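PDB 5HZD: terminal uridylyltransferase 1 from Trypanosoma brucei, which catalyses the addition of uridines from UTP to the 3' hydroxyl of guide RNAs, ribosomal RNA and some mRNAs in mitochondrial RNA editing. Local coordinates for residues Arg42-Leu47 with Tyr406-Asp411; Lys322-Asn327 with Arg488-Arg493; Arg90-Cys95 with Glu245-Ala250; His71-Arg76 with Thr376-Pro381. All coordinates share one frame; numbering follows the deposited sequence.

Contact 1. Residues Arg42-Leu47 with Tyr406-Asp411; sequences RIAQKL and YSFEFD
The ring of Phe408 reaches the flank of helix 37-47 at Ala44 and Gln45, and this one ring carries most of the contact. The apolar part comes first. The methyl CB of Ala44 lies 3.7 Å from CZ of Phe408, at the far end of the ring. CE2 of Phe408 is the next ring atom, 4.0 Å from the same Ala44 CB. On the other side of CZ, CE1 of Phe408 lies 4.0 Å from CG of Gln45, so the aliphatic part of the glutamine is what it meets.

The second part is ring against backbone. CZ of Phe408 comes within 3.5 Å of the carbonyl O of Ala44, which approaches the ring obliquely. The backbone N of Gln45 sits near the ring plane at its edge, 3.9 Å from CZ of Phe408. The phenylalanine therefore enters end-on and does not lie flat on the helix. With CG anti to its carbonyl carbon (chi1 -67°), Phe408 directs its ring away from its own backbone toward Ala44.

Between the two segments there is packing alone. Within segment 42-47, NZ of Lys46 curls back to the carbonyl O of Arg42 at 2.7 Å. The backbone N of Lys46 reaches that oxygen from the opposite face of the carbonyl plane.

Tyr492 of helix 481-497 also packs on Ala44, and Tyr404 meets the ring of Phe408. The arrangement is a ring from segment 406-411 packed on the flank of helix 37-47, which follows the zinc finger, in the Cid1-type nucleotidyltransferase fold.

Contact 2. Residues Lys322-Asn327 with Arg488-Arg493; sequences KTSGVN and RTELYR. With SO4 (sulfate ion), chain E.
This contact lies beside the UTP site, where the last turn of helix 310-324 and the loop after it meet helix 481-497. UTP-binding Lys322 is in segment 322-327 but faces elsewhere. CG of Glu490 rests 3.6 Å from the carbonyl O of Ser324, and its OE1 is 3.6 Å from CB of Ser324. CG1 of Val326 comes across to CB of Glu490 at 3.7 Å. The Ser324 hydroxyl bonds within its helix to Trp320 O.

The Glu490 chain bends at chi2 (-53°), which brings its carboxylate round to Arg493 one helical turn on. Arg493 grips it side-on. NE of Arg493 bonds to OE1 of Glu490 at 2.9 Å, and NH2 of Arg493 to OE2 of Glu490 at 2.8 Å. Both are nearly straight, on the syn side of each oxygen, about 30° out of the carboxylate plane. The two-bond grip fixes the rotation of the guanidinium. NH1 of Arg493 donates to O2 of a sulfate at 2.9 Å, probably from the crystallisation liquor and also bonded to Arg39. The arrangement is an i to i+3 salt bridge on a helix, packed by its carbon stem against a helix end and its following loop near the nucleotide pocket.

Contact 3. Residues Arg90-Cys95 with Glu245-Ala250; sequences RAQLEC and ESTTAA
Gln92 stretches from helix 80-100 to the first turn of helix 247-254, where it lies across Thr247 and Thr248. Helix 80-100 packs on the palm sheet of the nucleotidyltransferase fold. Helix 247-254 directly follows a strand of a separate four-stranded antiparallel sheet, so the contact joins the two.

The Gln92 chain is extended beyond CG, and its middle rides over Thr248. CG of Gln92 is 3.8 Å from CA of Thr248. The amide end then comes up beside the two hydroxyls. NE2 of Gln92 gives a weak hydrogen bond to OG1 of Thr248 at 3.4 Å. Stronger partners of the amide lie in the loop beyond: OE1 accepts from Leu280 N, and NE2 donates to Glu279. Glu279 also bonds to OG1 of Thr247, so one carboxylate ties the glutamine and this threonine together.

The two branches of Thr248 divide the work. Its OG1 is anti to its carbonyl carbon (chi1 -58°) and meets Gln92, while CG2 turns to the methyl of Ala91, 3.9 Å from Ala91 CB.

The turn that offers these threonines is itself capped. Ser246 is the N-cap, and its OG accepts from the backbone N of Ala249 at 3.0 Å with an N-H...O angle of 171°.

Contact 4. Residues His71-Arg76 with Thr376-Pro381; sequences HVAAQR and TPMIDP
This is a small apolar contact between a helix and a loop. Helix 59-76 meets the irregular segment 376-381, which runs between helix 336-349 and helix 385-409. The touching surface is mostly buried, and one side chain supplies most of it from the loop.

Met378 lays its middle against Ala73. CG of Met378 is 3.6 Å from CB of Ala73, and SD of Met378 follows at 4.0 Å from the same methyl. CG stands anti to the backbone N of Met378 (chi1 -163°). The chain then bends at chi2 and chi3, so it folds against the helix. Its CE lies 4.1 Å from the carbonyl O of Ala73. The contact reaches the backbone of the next residue more loosely, with CG of Met378 4.4 Å from Ala74 N.

Neighbouring parts complete the setting. Arg311 and Ile315 of helix 310-324 touch Met378, and Pro312 of that helix touches Ala73. The loop backbone makes polar bonds: Asp77 accepts from Met378 N, and Arg311 donates to the carbonyls of Thr376 and Pro377. Met378 lies about 9 Å, side chain to side chain, from Ser111, a probable UTP-binding residue.

The chemistry separates two jobs. Van der Waals packing alone joins the two segments, while the polar bonds to Asp77 and Arg311 probably hold the course of the loop. The fit between the segments thus rests on shape and not on directed bonds.

Contacts 1 and 2 adjoin. Ser407 O of contact 1 receives a weak hydrogen bond from Arg488 of contact 2. Contact 3 lies on the opposite side of the chain's centre from both, with its centre about 53 Å from that of contact 1. Contact 4 sits nearest the chain's centre and is the buried one; the other three are partly buried. Contacts 2 and 4 share helix 310-324, which supplies segment 322-324 to one and covers the other. Chemistry differs with place. Contacts 1 and 4 are mainly apolar, one aromatic and one thioether. Contact 2 packs the carbon stem of a salt-bridged glutamate. A side-chain hydrogen bond joins the segments of contact 3, though weakly.

Contact 1. Residues Arg42-Leu47 with Tyr406-Asp411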
loop_
_atom_site.group_PDB
_atom_site.type_symbol
_atom_site.label_atom_id
_atom_site.label_comp_id
_atom_site.label_asym_id
_atom_site.label_seq_id
_atom_site.Cartn_x
_atom_site.Cartn_y
_atom_site.Cartn_z
ATOM N N ARG A 42 -13.035 -16.058 -27.728
ATOM C CA ARG A 42 -13.039 -17.146 -28.701
ATOM C C ARG A 42 -11.682 -17.827 -28.807
ATOM O O ARG A 42 -11.607 -19.062 -28.851
ATOM C CB ARG A 42 -13.496 -16.648 -30.081
ATOM C CG ARG A 42 -15.016 -16.605 -30.269
ATOM C CD ARG A 42 -15.416 -16.385 -31.744
ATOM N NE ARG A 42 -15.146 -15.023 -32.198
ATOM C CZ ARG A 42 -14.028 -14.641 -32.810
ATOM N NH1 ARG A 42 -13.066 -15.524 -33.057
ATOM N NH2 ARG A 42 -13.870 -13.373 -33.176
ATOM N N ILE A 43 -10.609 -17.037 -28.846
ATOM C CA ILE A 43 -9.257 -17.611 -28.881
ATOM C C ILE A 43 -8.993 -18.478 -27.656
ATOM O O ILE A 43 -8.540 -19.625 -27.778
ATOM C CB ILE A 43 -8.167 -16.541 -29.072
ATOM C CG1 ILE A 43 -8.343 -15.880 -30.442
ATOM C CG2 ILE A 43 -6.777 -17.172 -28.971
ATOM C CD1 ILE A 43 -7.533 -14.628 -30.652
ATOM N N ALA A 44 -9.301 -17.956 -26.470
ATOM C CA ALA A 44 -9.044 -18.717 -25.251
ATOM C C ALA A 44 -9.927 -19.956 -25.181
ATOM O O ALA A 44 -9.490 -20.994 -24.697
ATOM C CB ALA A 44 -9.235 -17.849 -24.024
ATOM N N GLN A 45 -11.162 -19.865 -25.677
ATOM C CA GLN A 45 -12.056 -21.034 -25.705
ATOM C C GLN A 45 -11.568 -22.171 -26.593
ATOM O O GLN A 45 -11.935 -23.333 -26.367
ATOM C CB GLN A 45 -13.466 -20.663 -26.142
ATOM C CG GLN A 45 -14.318 -20.129 -25.014
ATOM C CD GLN A 45 -15.614 -19.546 -25.510
ATOM O OE1 GLN A 45 -15.720 -19.140 -26.667
ATOM N NE2 GLN A 45 -16.616 -19.512 -24.643
ATOM N N LYS A 46 -10.766 -21.853 -27.605
ATOM C CA LYS A 46 -10.184 -22.906 -28.439
ATOM C C LYS A 46 -9.178 -23.714 -27.621
ATOM O O LYS A 46 -9.032 -24.924 -27.799
ATOM C CB LYS A 46 -9.496 -22.321 -29.672
ATOM C CG LYS A 46 -10.406 -21.474 -30.533
ATOM C CD LYS A 46 -11.606 -22.264 -31.034
ATOM C CE LYS A 46 -12.812 -21.354 -31.260
ATOM N NZ LYS A 46 -13.339 -20.819 -29.966
ATOM N N LEU A 47 -8.488 -23.030 -26.721
ATOM C CA LEU A 47 -7.452 -23.656 -25.901
ATOM C C LEU A 47 -8.004 -24.533 -24.781
ATOM O O LEU A 47 -7.372 -25.506 -24.366
ATOM C CB LEU A 47 -6.485 -22.585 -25.367
ATOM C CG LEU A 47 -5.546 -22.106 -26.485
ATOM C CD1 LEU A 47 -4.899 -20.778 -26.153
ATOM C CD2 LEU A 47 -4.466 -23.150 -26.754
ATOM N N TYR A 406 -9.630 -17.569 -13.378
ATOM C CA TYR A 406 -10.624 -16.508 -13.472
ATOM C C TYR A 406 -11.259 -16.398 -14.836
ATOM O O TYR A 406 -12.306 -15.760 -14.984
ATOM C CB TYR A 406 -10.055 -15.181 -12.969
ATOM C CG TYR A 406 -9.931 -15.189 -11.460
ATOM C CD1 TYR A 406 -11.068 -15.311 -10.657
ATOM C CD2 TYR A 406 -8.676 -15.097 -10.838
ATOM C CE1 TYR A 406 -10.974 -15.328 -9.268
ATOM C CE2 TYR A 406 -8.574 -15.099 -9.429
ATOM C CZ TYR A 406 -9.726 -15.218 -8.669
ATOM O OH TYR A 406 -9.649 -15.234 -7.299
ATOM N N SER A 407 -10.645 -17.012 -15.841
ATOM C CA SER A 407 -11.262 -16.999 -17.156
ATOM C C SER A 407 -12.263 -18.152 -17.355
ATOM O O SER A 407 -13.255 -17.986 -18.064
ATOM C CB SER A 407 -10.174 -17.034 -18.263
ATOM O OG SER A 407 -9.341 -15.868 -18.282
ATOM N N PHE A 408 -12.037 -19.301 -16.711
ATOM C CA PHE A 408 -12.836 -20.514 -16.997
ATOM C C PHE A 408 -13.407 -21.266 -15.813
ATOM O O PHE A 408 -14.377 -22.011 -15.968
ATOM C CB PHE A 408 -12.036 -21.508 -17.863
ATOM C CG PHE A 408 -11.763 -21.006 -19.240
ATOM C CD1 PHE A 408 -12.794 -20.857 -20.147
ATOM C CD2 PHE A 408 -10.481 -20.646 -19.622
ATOM C CE1 PHE A 408 -12.551 -20.359 -21.424
ATOM C CE2 PHE A 408 -10.225 -20.159 -20.879
ATOM C CZ PHE A 408 -11.260 -20.012 -21.793
ATOM N N GLU A 409 -12.816 -21.126 -14.637
ATOM C CA GLU A 409 -13.223 -21.951 -13.504
ATOM C C GLU A 409 -14.099 -21.198 -12.512
ATOM O O GLU A 409 -15.176 -21.679 -12.113
ATOM C CB GLU A 409 -11.984 -22.443 -12.770
ATOM C CG GLU A 409 -10.999 -23.211 -13.602
ATOM C CD GLU A 409 -9.913 -23.776 -12.723
ATOM O OE1 GLU A 409 -8.743 -23.390 -12.888
ATOM O OE2 GLU A 409 -10.253 -24.573 -11.818
ATOM N N PHE A 410 -13.651 -20.009 -12.113
ATOM C CA PHE A 410 -14.415 -19.244 -11.121
ATOM C C PHE A 410 -15.784 -18.830 -11.660
ATOM O O PHE A 410 -15.896 -18.333 -12.787
ATOM C CB PHE A 410 -13.621 -18.005 -10.652
ATOM C CG PHE A 410 -14.347 -17.240 -9.595
ATOM C CD1 PHE A 410 -14.480 -17.775 -8.323
ATOM C CD2 PHE A 410 -14.950 -16.028 -9.890
ATOM C CE1 PHE A 410 -15.210 -17.107 -7.333
ATOM C CE2 PHE A 410 -15.692 -15.348 -8.911
ATOM C CZ PHE A 410 -15.832 -15.890 -7.641
ATOM N N ASP A 411 -16.820 -19.006 -10.836
ATOM C CA ASP A 411 -18.184 -18.697 -11.269
ATOM C C ASP A 411 -18.502 -17.247 -10.923
ATOM O O ASP A 411 -19.069 -16.958 -9.863
ATOM C CB ASP A 411 -19.182 -19.637 -10.617
ATOM C CG ASP A 411 -20.572 -19.520 -11.219
ATOM O OD1 ASP A 411 -20.878 -18.487 -11.874
ATOM O OD2 ASP A 411 -21.349 -20.484 -11.054
#

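Contact 2. Residues Lys322-Asn327 with Arg488-Arg493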
loop_
_atom_site.group_PDB
_atom_site.type_symbol
_atom_site.label_atom_id
_atom_site.label_comp_id
_atom_site.label_asym_id
_atom_site.label_seq_id
_atom_site.Cartn_x
_atom_site.Cartn_y
_atom_site.Cartn_z
ATOM N N LYS A 322 -2.663 -2.621 -13.216
ATOM C CA LYS A 322 -2.625 -1.186 -13.519
ATOM C C LYS A 322 -2.435 -0.943 -15.014
ATOM O O LYS A 322 -3.140 -0.121 -15.616
ATOM C CB LYS A 322 -1.538 -0.494 -12.703
ATOM C CG LYS A 322 -1.922 -0.419 -11.234
ATOM C CD LYS A 322 -1.071 0.536 -10.454
ATOM C CE LYS A 322 -1.661 0.768 -9.070
ATOM N NZ LYS A 322 -2.989 1.470 -9.128
ATOM N N THR A 323 -1.523 -1.672 -15.649
ATOM C CA THR A 323 -1.277 -1.463 -17.069
ATOM C C THR A 323 -2.475 -1.844 -17.928
ATOM O O THR A 323 -2.746 -1.198 -18.938
ATOM C CB THR A 323 -0.021 -2.198 -17.594
ATOM O OG1 THR A 323 -0.243 -3.613 -17.618
ATOM C CG2 THR A 323 1.178 -1.878 -16.739
ATOM N N SER A 324 -3.223 -2.869 -17.509
ATOM C CA SER A 324 -4.360 -3.354 -18.303
ATOM C C SER A 324 -5.630 -2.558 -18.009
ATOM O O SER A 324 -6.626 -2.700 -18.713
ATOM C CB SER A 324 -4.628 -4.828 -18.005
ATOM O OG SER A 324 -5.049 -4.983 -16.658
ATOM N N GLY A 325 -5.593 -1.733 -16.968
ATOM C CA GLY A 325 -6.746 -0.928 -16.581
ATOM C C GLY A 325 -7.759 -1.549 -15.636
ATOM O O GLY A 325 -8.760 -0.914 -15.287
ATOM N N VAL A 326 -7.520 -2.773 -15.185
ATOM C CA VAL A 326 -8.492 -3.413 -14.293
ATOM C C VAL A 326 -8.333 -2.929 -12.852
ATOM O O VAL A 326 -9.216 -3.090 -12.016
ATOM C CB VAL A 326 -8.380 -4.950 -14.332
ATOM C CG1 VAL A 326 -8.463 -5.460 -15.741
ATOM C CG2 VAL A 326 -7.125 -5.415 -13.705
ATOM N N ASN A 327 -7.163 -2.341 -12.563
ATOM C CA ASN A 327 -6.874 -1.728 -11.266
ATOM C C ASN A 327 -6.839 -0.224 -11.545
ATOM O O ASN A 327 -5.891 0.281 -12.137
ATOM C CB ASN A 327 -5.517 -2.229 -10.763
ATOM C CG ASN A 327 -5.063 -1.588 -9.445
ATOM O OD1 ASN A 327 -5.576 -0.557 -9.012
ATOM N ND2 ASN A 327 -4.082 -2.212 -8.805
ATOM N N ARG A 488 -13.036 -8.978 -17.927
ATOM C CA ARG A 488 -12.905 -10.321 -18.484
ATOM C C ARG A 488 -11.982 -10.329 -19.695
ATOM O O ARG A 488 -11.226 -11.283 -19.882
ATOM C CB ARG A 488 -14.264 -10.907 -18.873
ATOM C CG ARG A 488 -15.216 -11.167 -17.678
ATOM C CD ARG A 488 -14.654 -12.139 -16.623
ATOM N NE ARG A 488 -14.454 -13.487 -17.162
ATOM C CZ ARG A 488 -15.407 -14.415 -17.294
ATOM N NH1 ARG A 488 -16.680 -14.174 -16.950
ATOM N NH2 ARG A 488 -15.089 -15.610 -17.771
ATOM N N THR A 489 -12.068 -9.303 -20.541
ATOM C CA THR A 489 -11.176 -9.193 -21.709
ATOM C C THR A 489 -9.721 -9.280 -21.290
ATOM O O THR A 489 -8.935 -10.049 -21.885
ATOM C CB THR A 489 -11.341 -7.855 -22.468
ATOM O OG1 THR A 489 -12.669 -7.766 -22.996
ATOM C CG2 THR A 489 -10.381 -7.758 -23.643
ATOM N N GLU A 490 -9.368 -8.497 -20.270
ATOM C CA GLU A 490 -7.980 -8.473 -19.805
ATOM C C GLU A 490 -7.543 -9.793 -19.169
ATOM O O GLU A 490 -6.361 -10.175 -19.289
ATOM C CB GLU A 490 -7.716 -7.283 -18.871
ATOM C CG GLU A 490 -7.975 -5.902 -19.529
ATOM C CD GLU A 490 -7.240 -5.687 -20.856
ATOM O OE1 GLU A 490 -6.087 -6.164 -21.028
ATOM O OE2 GLU A 490 -7.831 -5.037 -21.774
ATOM N N LEU A 491 -8.460 -10.508 -18.523
ATOM C CA LEU A 491 -8.076 -11.812 -17.962
ATOM C C LEU A 491 -7.787 -12.794 -19.105
ATOM O O LEU A 491 -6.813 -13.563 -19.029
ATOM C CB LEU A 491 -9.187 -12.318 -17.047
ATOM C CG LEU A 491 -9.282 -11.538 -15.742
ATOM C CD1 LEU A 491 -10.646 -11.776 -15.104
ATOM C CD2 LEU A 491 -8.170 -11.942 -14.763
ATOM N N TYR A 492 -8.584 -12.766 -20.178
ATOM C CA TYR A 492 -8.284 -13.636 -21.320
ATOM C C TYR A 492 -6.956 -13.237 -21.927
ATOM O O TYR A 492 -6.179 -14.107 -22.323
ATOM C CB TYR A 492 -9.346 -13.545 -22.437
ATOM C CG TYR A 492 -10.708 -14.043 -22.084
ATOM C CD1 TYR A 492 -10.896 -15.339 -21.626
ATOM C CD2 TYR A 492 -11.821 -13.229 -22.264
ATOM C CE1 TYR A 492 -12.169 -15.808 -21.312
ATOM C CE2 TYR A 492 -13.098 -13.678 -21.951
ATOM C CZ TYR A 492 -13.262 -14.966 -21.487
ATOM O OH TYR A 492 -14.522 -15.425 -21.163
ATOM N N ARG A 493 -6.690 -11.925 -22.038
ATOM C CA ARG A 493 -5.474 -11.442 -22.661
ATOM C C ARG A 493 -4.267 -11.896 -21.832
ATOM O O ARG A 493 -3.250 -12.330 -22.403
ATOM C CB ARG A 493 -5.508 -9.923 -22.796
ATOM C CG ARG A 493 -4.461 -9.404 -23.744
ATOM C CD ARG A 493 -4.271 -7.901 -23.756
ATOM N NE ARG A 493 -5.497 -7.118 -23.653
ATOM C CZ ARG A 493 -6.279 -6.736 -24.663
ATOM N NH1 ARG A 493 -6.038 -7.070 -25.938
ATOM N NH2 ARG A 493 -7.343 -6.010 -24.378
HETATM S S SO4 E . -4.362 -8.567 -28.629
HETATM O O1 SO4 E . -5.348 -7.492 -28.748
HETATM O O2 SO4 E . -4.268 -9.022 -27.235
HETATM O O3 SO4 E . -3.058 -8.059 -29.063
HETATM O O4 SO4 E . -4.777 -9.677 -29.489
#

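Contact 3. Residues Arg90-Cys95 with Glu245-Ala250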
loop_
_atom_site.group_PDB
_atom_site.type_symbol
_atom_site.label_atom_id
_atom_site.label_comp_id
_atom_site.label_asym_id
_atom_site.label_seq_id
_atom_site.Cartn_x
_atom_site.Cartn_y
_atom_site.Cartn_z
ATOM N N ARG A 90 10.109 6.535 10.246
ATOM C CA ARG A 90 8.986 6.314 11.153
ATOM C C ARG A 90 9.316 6.876 12.534
ATOM O O ARG A 90 8.490 7.550 13.133
ATOM C CB ARG A 90 8.699 4.798 11.298
ATOM C CG ARG A 90 7.373 4.490 12.024
ATOM C CD ARG A 90 7.399 3.096 12.693
ATOM N NE ARG A 90 8.497 3.100 13.642
ATOM C CZ ARG A 90 8.405 3.627 14.848
ATOM N NH1 ARG A 90 7.228 4.123 15.276
ATOM N NH2 ARG A 90 9.487 3.670 15.616
ATOM N N ALA A 91 10.519 6.579 13.045
ATOM C CA ALA A 91 10.901 7.082 14.359
ATOM C C ALA A 91 10.973 8.591 14.342
ATOM O O ALA A 91 10.585 9.240 15.333
ATOM C CB ALA A 91 12.229 6.476 14.803
ATOM N N GLN A 92 11.456 9.162 13.240
ATOM C CA GLN A 92 11.494 10.632 13.096
ATOM C C GLN A 92 10.099 11.230 13.163
ATOM O O GLN A 92 9.844 12.188 13.888
ATOM C CB GLN A 92 12.212 11.015 11.787
ATOM C CG GLN A 92 13.685 10.661 11.857
ATOM C CD GLN A 92 14.343 10.459 10.513
ATOM O OE1 GLN A 92 13.830 10.916 9.471
ATOM N NE2 GLN A 92 15.503 9.827 10.522
ATOM N N LEU A 93 9.171 10.649 12.408
ATOM C CA LEU A 93 7.800 11.136 12.426
ATOM C C LEU A 93 7.195 10.999 13.815
ATOM O O LEU A 93 6.459 11.885 14.260
ATOM C CB LEU A 93 6.946 10.402 11.381
ATOM C CG LEU A 93 5.507 10.930 11.315
ATOM C CD1 LEU A 93 5.406 12.414 10.911
ATOM C CD2 LEU A 93 4.716 10.065 10.287
ATOM N N GLU A 94 7.556 9.943 14.545
ATOM C CA GLU A 94 6.952 9.761 15.860
ATOM C C GLU A 94 7.375 10.860 16.807
ATOM O O GLU A 94 6.573 11.325 17.618
ATOM C CB GLU A 94 7.281 8.383 16.419
ATOM C CG GLU A 94 6.544 8.038 17.705
ATOM C CD GLU A 94 6.717 6.574 18.038
ATOM O OE1 GLU A 94 7.522 6.277 18.951
ATOM O OE2 GLU A 94 6.067 5.697 17.394
ATOM N N CYS A 95 8.606 11.343 16.683
ATOM C CA CYS A 95 9.081 12.494 17.471
ATOM C C CYS A 95 8.236 13.718 17.229
ATOM O O CYS A 95 7.947 14.508 18.139
ATOM C CB CYS A 95 10.507 12.841 17.073
ATOM S SG CYS A 95 11.743 11.641 17.500
ATOM N N GLU A 245 24.038 12.403 16.795
ATOM C CA GLU A 245 24.663 11.096 16.524
ATOM C C GLU A 245 24.013 10.357 15.355
ATOM O O GLU A 245 24.618 9.444 14.765
ATOM C CB GLU A 245 24.633 10.224 17.781
ATOM C CG GLU A 245 23.247 9.767 18.192
ATOM C CD GLU A 245 23.246 9.012 19.512
ATOM O OE1 GLU A 245 22.163 8.891 20.130
ATOM O OE2 GLU A 245 24.327 8.541 19.930
ATOM N N SER A 246 22.788 10.750 15.015
ATOM C CA SER A 246 22.041 10.074 13.957
ATOM C C SER A 246 21.028 11.045 13.372
ATOM O O SER A 246 20.771 12.098 13.944
ATOM C CB SER A 246 21.311 8.859 14.515
ATOM O OG SER A 246 20.223 9.251 15.329
ATOM N N THR A 247 20.463 10.689 12.225
ATOM C CA THR A 247 19.394 11.501 11.637
ATOM C C THR A 247 18.152 11.509 12.506
ATOM O O THR A 247 17.409 12.482 12.520
ATOM C CB THR A 247 19.023 10.989 10.226
ATOM O OG1 THR A 247 18.844 9.569 10.277
ATOM C CG2 THR A 247 20.131 11.315 9.231
ATOM N N THR A 248 17.882 10.423 13.220
ATOM C CA THR A 248 16.723 10.406 14.096
ATOM C C THR A 248 16.956 11.337 15.297
ATOM O O THR A 248 16.058 12.103 15.678
ATOM C CB THR A 248 16.383 8.979 14.553
ATOM O OG1 THR A 248 16.154 8.166 13.389
ATOM C CG2 THR A 248 15.135 8.969 15.386
ATOM N N ALA A 249 18.151 11.281 15.886
ATOM C CA ALA A 249 18.458 12.229 16.954
ATOM C C ALA A 249 18.362 13.667 16.458
ATOM O O ALA A 249 17.988 14.557 17.219
ATOM C CB ALA A 249 19.854 11.969 17.555
ATOM N N ALA A 250 18.694 13.905 15.191
ATOM C CA ALA A 250 18.654 15.257 14.652
ATOM C C ALA A 250 17.217 15.777 14.602
ATOM O O ALA A 250 16.959 16.937 14.914
ATOM C CB ALA A 250 19.305 15.325 13.282
#

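Contact 4. Residues His71-Arg76 with Thr376-Pro381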
loop_
_atom_site.group_PDB
_atom_site.type_symbol
_atom_site.label_atom_id
_atom_site.label_comp_id
_atom_site.label_asym_id
_atom_site.label_seq_id
_atom_site.Cartn_x
_atom_site.Cartn_y
_atom_site.Cartn_z
ATOM N N HIS A 71 12.323 -11.841 -11.496
ATOM C CA HIS A 71 13.168 -10.679 -11.778
ATOM C C HIS A 71 12.435 -9.387 -11.421
ATOM O O HIS A 71 13.013 -8.493 -10.794
ATOM C CB HIS A 71 13.619 -10.658 -13.252
ATOM C CG HIS A 71 14.538 -9.520 -13.572
ATOM N ND1 HIS A 71 15.906 -9.627 -13.475
ATOM C CD2 HIS A 71 14.283 -8.246 -13.951
ATOM C CE1 HIS A 71 16.459 -8.470 -13.797
ATOM N NE2 HIS A 71 15.495 -7.614 -14.082
ATOM N N VAL A 72 11.173 -9.284 -11.822
ATOM C CA VAL A 72 10.348 -8.131 -11.457
ATOM C C VAL A 72 10.258 -8.015 -9.936
ATOM O O VAL A 72 10.421 -6.922 -9.372
ATOM C CB VAL A 72 8.934 -8.220 -12.055
ATOM C CG1 VAL A 72 8.063 -7.093 -11.502
ATOM C CG2 VAL A 72 9.004 -8.132 -13.568
ATOM N N ALA A 73 10.032 -9.137 -9.257
ATOM C CA ALA A 73 9.914 -9.106 -7.791
ATOM C C ALA A 73 11.225 -8.680 -7.133
ATOM O O ALA A 73 11.225 -7.962 -6.113
ATOM C CB ALA A 73 9.494 -10.480 -7.295
ATOM N N ALA A 74 12.351 -9.112 -7.695
ATOM C CA ALA A 74 13.658 -8.750 -7.147
ATOM C C ALA A 74 13.892 -7.233 -7.183
ATOM O O ALA A 74 14.538 -6.691 -6.288
ATOM C CB ALA A 74 14.786 -9.485 -7.881
ATOM N N GLN A 75 13.365 -6.545 -8.197
ATOM C CA GLN A 75 13.492 -5.084 -8.254
ATOM C C GLN A 75 12.774 -4.361 -7.139
ATOM O O GLN A 75 13.094 -3.191 -6.844
ATOM C CB GLN A 75 12.987 -4.530 -9.592
ATOM C CG GLN A 75 13.559 -5.252 -10.813
ATOM C CD GLN A 75 15.040 -5.505 -10.699
ATOM O OE1 GLN A 75 15.833 -4.576 -10.489
ATOM N NE2 GLN A 75 15.433 -6.773 -10.834
ATOM N N ARG A 76 11.773 -5.010 -6.531
ATOM C CA ARG A 76 11.062 -4.386 -5.430
ATOM C C ARG A 76 11.797 -4.594 -4.097
ATOM O O ARG A 76 11.477 -3.937 -3.098
ATOM C CB ARG A 76 9.617 -4.906 -5.346
ATOM C CG ARG A 76 8.642 -4.298 -6.377
ATOM C CD ARG A 76 8.463 -2.778 -6.177
ATOM N NE ARG A 76 7.064 -2.354 -6.060
ATOM C CZ ARG A 76 6.478 -2.010 -4.913
ATOM N NH1 ARG A 76 7.158 -2.057 -3.780
ATOM N NH2 ARG A 76 5.205 -1.624 -4.899
ATOM N N THR A 376 11.907 -9.505 4.985
ATOM C CA THR A 376 12.095 -10.875 4.515
ATOM C C THR A 376 12.513 -10.803 3.045
ATOM O O THR A 376 11.757 -10.258 2.223
ATOM C CB THR A 376 10.758 -11.661 4.566
ATOM O OG1 THR A 376 10.240 -11.649 5.910
ATOM C CG2 THR A 376 10.991 -13.094 4.130
ATOM N N PRO A 377 13.692 -11.344 2.700
ATOM C CA PRO A 377 14.154 -11.300 1.302
ATOM C C PRO A 377 13.146 -11.958 0.368
ATOM O O PRO A 377 12.517 -12.936 0.760
ATOM C CB PRO A 377 15.416 -12.173 1.293
ATOM C CG PRO A 377 15.805 -12.358 2.717
ATOM C CD PRO A 377 14.616 -12.046 3.593
ATOM N N MET A 378 13.011 -11.408 -0.838
ATOM C CA MET A 378 12.128 -11.967 -1.858
ATOM C C MET A 378 12.457 -13.411 -2.229
ATOM O O MET A 378 11.540 -14.202 -2.521
ATOM C CB MET A 378 12.155 -11.053 -3.097
ATOM C CG MET A 378 11.008 -11.265 -4.077
ATOM S SD MET A 378 9.373 -11.051 -3.360
ATOM C CE MET A 378 9.426 -9.372 -2.764
ATOM N N ILE A 379 13.752 -13.755 -2.229
ATOM C CA ILE A 379 14.168 -15.119 -2.514
ATOM C C ILE A 379 15.262 -15.500 -1.518
ATOM O O ILE A 379 16.090 -14.667 -1.125
ATOM C CB ILE A 379 14.637 -15.273 -3.974
ATOM C CG1 ILE A 379 14.906 -16.743 -4.299
ATOM C CG2 ILE A 379 15.869 -14.428 -4.237
ATOM C CD1 ILE A 379 15.004 -17.019 -5.825
ATOM N N ASP A 380 15.224 -16.755 -1.068
ATOM C CA ASP A 380 16.210 -17.257 -0.113
ATOM C C ASP A 380 17.586 -17.221 -0.782
ATOM O O ASP A 380 17.810 -17.877 -1.791
ATOM C CB ASP A 380 15.820 -18.696 0.224
ATOM C CG ASP A 380 16.731 -19.351 1.251
ATOM O OD1 ASP A 380 17.741 -18.750 1.665
ATOM O OD2 ASP A 380 16.417 -20.507 1.622
ATOM N N PRO A 381 18.517 -16.447 -0.212
ATOM C CA PRO A 381 19.859 -16.255 -0.771
ATOM C C PRO A 381 20.688 -17.532 -0.765
ATOM O O PRO A 381 21.729 -17.582 -1.419
ATOM C CB PRO A 381 20.485 -15.243 0.190
ATOM C CG PRO A 381 19.757 -15.444 1.464
ATOM C CD PRO A 381 18.339 -15.689 1.033
#